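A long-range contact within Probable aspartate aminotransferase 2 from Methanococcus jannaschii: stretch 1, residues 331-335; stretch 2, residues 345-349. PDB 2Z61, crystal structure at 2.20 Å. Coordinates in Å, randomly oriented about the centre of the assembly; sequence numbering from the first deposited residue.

Stretch 1 (331-335) ALTPG
Stretch 2 (345-349) YIRIS

How do the backbones pair? They run antiparallel, with end-to-end directions 143° apart. Thr333 (phi/psi -102/123) faces Arg347 (-103/130), CA to CA 5.2 Å, in a hydrogen-bonded pair: Arg347 N donates to Thr333 O at 2.9 Å, while the return bond from Thr333 N to Arg347 O is weak at 3.5 Å. Thr333 O also receives a CA-H contact from Ile346 CA at 3.3 Å.

What closes the ladder? Pro334 (-63/130), lacking an amide hydrogen, occupies the non-hydrogen-bonded position beside Ile346 (-153/149), CA to CA 4.6 Å, its CA-to-CB bond pointing away from stretch 2. Gly335 then turns (-60/-35), and its N donates to Tyr345 O at 2.8 Å. A CB on Gly335 would lie 2.4 Å from Tyr345 O, a clash.

What satisfies the polar side chains? Thr333 (chi1 m) and Arg347 (t, t, p, 180°) share a sheet face, joined by water 1. The water lies 2.8 Å from Thr333 OG1, accepts from Arg347 NE at 2.4 Å, and donates weakly to Arg347 O at 2.9 Å. Arg347 NH1 and NH2 are hydrogen-bonded elsewhere in the structure.

What fills the apolar side? The CA-to-CB bond of buried Leu332 (m, t) points toward stretch 2; its CD1 meets Ile346 CD1 (p, t) at 3.1 Å and its CD2 meets Ile348 CG1 (m, t) at 3.6 Å. In all, 336 Å² is buried.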

ATOM      1  N   ALA A 331       3.207 -22.422 -20.501  1.00 39.56           N
ATOM      2  CA  ALA A 331       3.320 -22.101 -19.081  1.00 38.23           C
ATOM      3  C   ALA A 331       2.030 -22.320 -18.288  1.00 38.13           C
ATOM      4  O   ALA A 331       1.009 -21.674 -18.538  1.00 36.85           O
ATOM      5  CB  ALA A 331       3.789 -20.654 -18.926  1.00 39.02           C
ATOM      6  N   LEU A 332       2.097 -23.238 -17.330  1.00 37.44           N
ATOM      7  CA  LEU A 332       0.967 -23.567 -16.463  1.00 39.23           C
ATOM      8  C   LEU A 332       1.429 -23.431 -15.020  1.00 37.12           C
ATOM      9  O   LEU A 332       2.621 -23.489 -14.739  1.00 36.50           O
ATOM     10  CB  LEU A 332       0.491 -25.011 -16.695  1.00 39.35           C
ATOM     11  CG  LEU A 332      -0.267 -25.346 -17.978  1.00 42.31           C
ATOM     12  CD1 LEU A 332      -0.746 -26.783 -17.913  1.00 39.68           C
ATOM     13  CD2 LEU A 332      -1.449 -24.408 -18.144  1.00 43.01           C
ATOM     14  N   THR A 333       0.476 -23.271 -14.108  1.00 37.15           N
ATOM     15  CA  THR A 333       0.790 -23.123 -12.695  1.00 38.36           C
ATOM     16  C   THR A 333       0.544 -24.414 -11.922  1.00 38.53           C
ATOM     17  O   THR A 333      -0.564 -24.944 -11.931  1.00 38.35           O
ATOM     18  CB  THR A 333      -0.071 -22.022 -12.060  1.00 38.92           C
ATOM     19  OG1 THR A 333       0.080 -20.807 -12.811  1.00 36.16           O
ATOM     20  CG2 THR A 333       0.342 -21.792 -10.603  1.00 38.31           C
ATOM     21  N   PRO A 334       1.581 -24.939 -11.243  1.00 40.20           N
ATOM     22  CA  PRO A 334       1.440 -26.174 -10.463  1.00 40.09           C
ATOM     23  C   PRO A 334       0.449 -26.006  -9.310  1.00 39.06           C
ATOM     24  O   PRO A 334       0.544 -25.064  -8.528  1.00 39.90           O
ATOM     25  CB  PRO A 334       2.868 -26.452  -9.992  1.00 39.58           C
ATOM     26  CG  PRO A 334       3.495 -25.089  -9.959  1.00 44.35           C
ATOM     27  CD  PRO A 334       2.972 -24.460 -11.222  1.00 41.63           C
ATOM     28  N   GLY A 335      -0.496 -26.933  -9.214  1.00 38.45           N
ATOM     29  CA  GLY A 335      -1.514 -26.866  -8.182  1.00 37.37           C
ATOM     30  C   GLY A 335      -1.040 -26.887  -6.745  1.00 37.47           C
ATOM     31  O   GLY A 335      -1.640 -26.240  -5.889  1.00 36.30           O
ATOM     32  N   TYR A 345      -3.185 -31.515  -9.139  1.00 45.12           N
ATOM     33  CA  TYR A 345      -3.782 -30.433  -9.904  1.00 41.71           C
ATOM     34  C   TYR A 345      -2.838 -29.376 -10.542  1.00 41.82           C
ATOM     35  O   TYR A 345      -1.640 -29.312 -10.254  1.00 41.93           O
ATOM     36  CB  TYR A 345      -4.712 -29.733  -8.963  1.00 41.43           C
ATOM     37  CG  TYR A 345      -5.836 -30.602  -8.447  1.00 41.17           C
ATOM     38  CD1 TYR A 345      -5.621 -31.594  -7.485  1.00 42.49           C
ATOM     39  CD2 TYR A 345      -7.136 -30.408  -8.915  1.00 41.33           C
ATOM     40  CE1 TYR A 345      -6.680 -32.366  -6.998  1.00 40.59           C
ATOM     41  CE2 TYR A 345      -8.201 -31.175  -8.438  1.00 41.47           C
ATOM     42  CZ  TYR A 345      -7.964 -32.152  -7.477  1.00 42.26           C
ATOM     43  OH  TYR A 345      -9.013 -32.905  -7.002  1.00 43.18           O
ATOM     44  N   ILE A 346      -3.433 -28.535 -11.389  1.00 41.49           N
ATOM     45  CA  ILE A 346      -2.744 -27.423 -12.035  1.00 40.77           C
ATOM     46  C   ILE A 346      -3.797 -26.356 -12.330  1.00 40.04           C
ATOM     47  O   ILE A 346      -4.967 -26.672 -12.569  1.00 41.35           O
ATOM     48  CB  ILE A 346      -2.079 -27.825 -13.376  1.00 40.55           C
ATOM     49  CG1 ILE A 346      -3.152 -28.126 -14.424  1.00 38.55           C
ATOM     50  CG2 ILE A 346      -1.163 -29.020 -13.167  1.00 40.79           C
ATOM     51  CD1 ILE A 346      -2.610 -28.214 -15.840  1.00 40.17           C
ATOM     52  N   ARG A 347      -3.390 -25.095 -12.304  1.00 38.61           N
ATOM     53  CA  ARG A 347      -4.331 -24.022 -12.590  1.00 35.28           C
ATOM     54  C   ARG A 347      -4.109 -23.494 -13.993  1.00 33.67           C
ATOM     55  O   ARG A 347      -2.981 -23.192 -14.391  1.00 30.78           O
ATOM     56  CB  ARG A 347      -4.184 -22.867 -11.596  1.00 34.12           C
ATOM     57  CG  ARG A 347      -5.234 -21.767 -11.791  1.00 33.11           C
ATOM     58  CD  ARG A 347      -4.911 -20.508 -10.988  1.00 26.20           C
ATOM     59  NE  ARG A 347      -3.909 -19.681 -11.653  1.00 23.27           N
ATOM     60  CZ  ARG A 347      -3.453 -18.525 -11.172  1.00 26.46           C
ATOM     61  NH1 ARG A 347      -3.909 -18.051 -10.019  1.00 22.30           N
ATOM     62  NH2 ARG A 347      -2.541 -17.835 -11.850  1.00 18.86           N
ATOM     63  N   ILE A 348      -5.198 -23.413 -14.747  1.00 31.76           N
ATOM     64  CA  ILE A 348      -5.154 -22.889 -16.097  1.00 33.20           C
ATOM     65  C   ILE A 348      -5.907 -21.569 -16.090  1.00 32.80           C
ATOM     66  O   ILE A 348      -7.058 -21.500 -15.654  1.00 33.19           O
ATOM     67  CB  ILE A 348      -5.826 -23.843 -17.113  1.00 33.99           C
ATOM     68  CG1 ILE A 348      -4.916 -25.050 -17.366  1.00 36.20           C
ATOM     69  CG2 ILE A 348      -6.113 -23.106 -18.417  1.00 29.41           C
ATOM     70  CD1 ILE A 348      -5.428 -25.995 -18.447  1.00 38.45           C
ATOM     71  N   SER A 349      -5.243 -20.519 -16.550  1.00 31.89           N
ATOM     72  CA  SER A 349      -5.861 -19.204 -16.611  1.00 30.50           C
ATOM     73  C   SER A 349      -6.170 -18.863 -18.058  1.00 29.10           C
ATOM     74  O   SER A 349      -5.285 -18.907 -18.907  1.00 30.79           O
ATOM     75  CB  SER A 349      -4.919 -18.145 -16.041  1.00 31.74           C
ATOM     76  OG  SER A 349      -5.363 -16.847 -16.397  1.00 34.83           O
TER
HETATM   77  O   HOH W   1      -2.598 -20.468 -13.546  1.00 33.13           O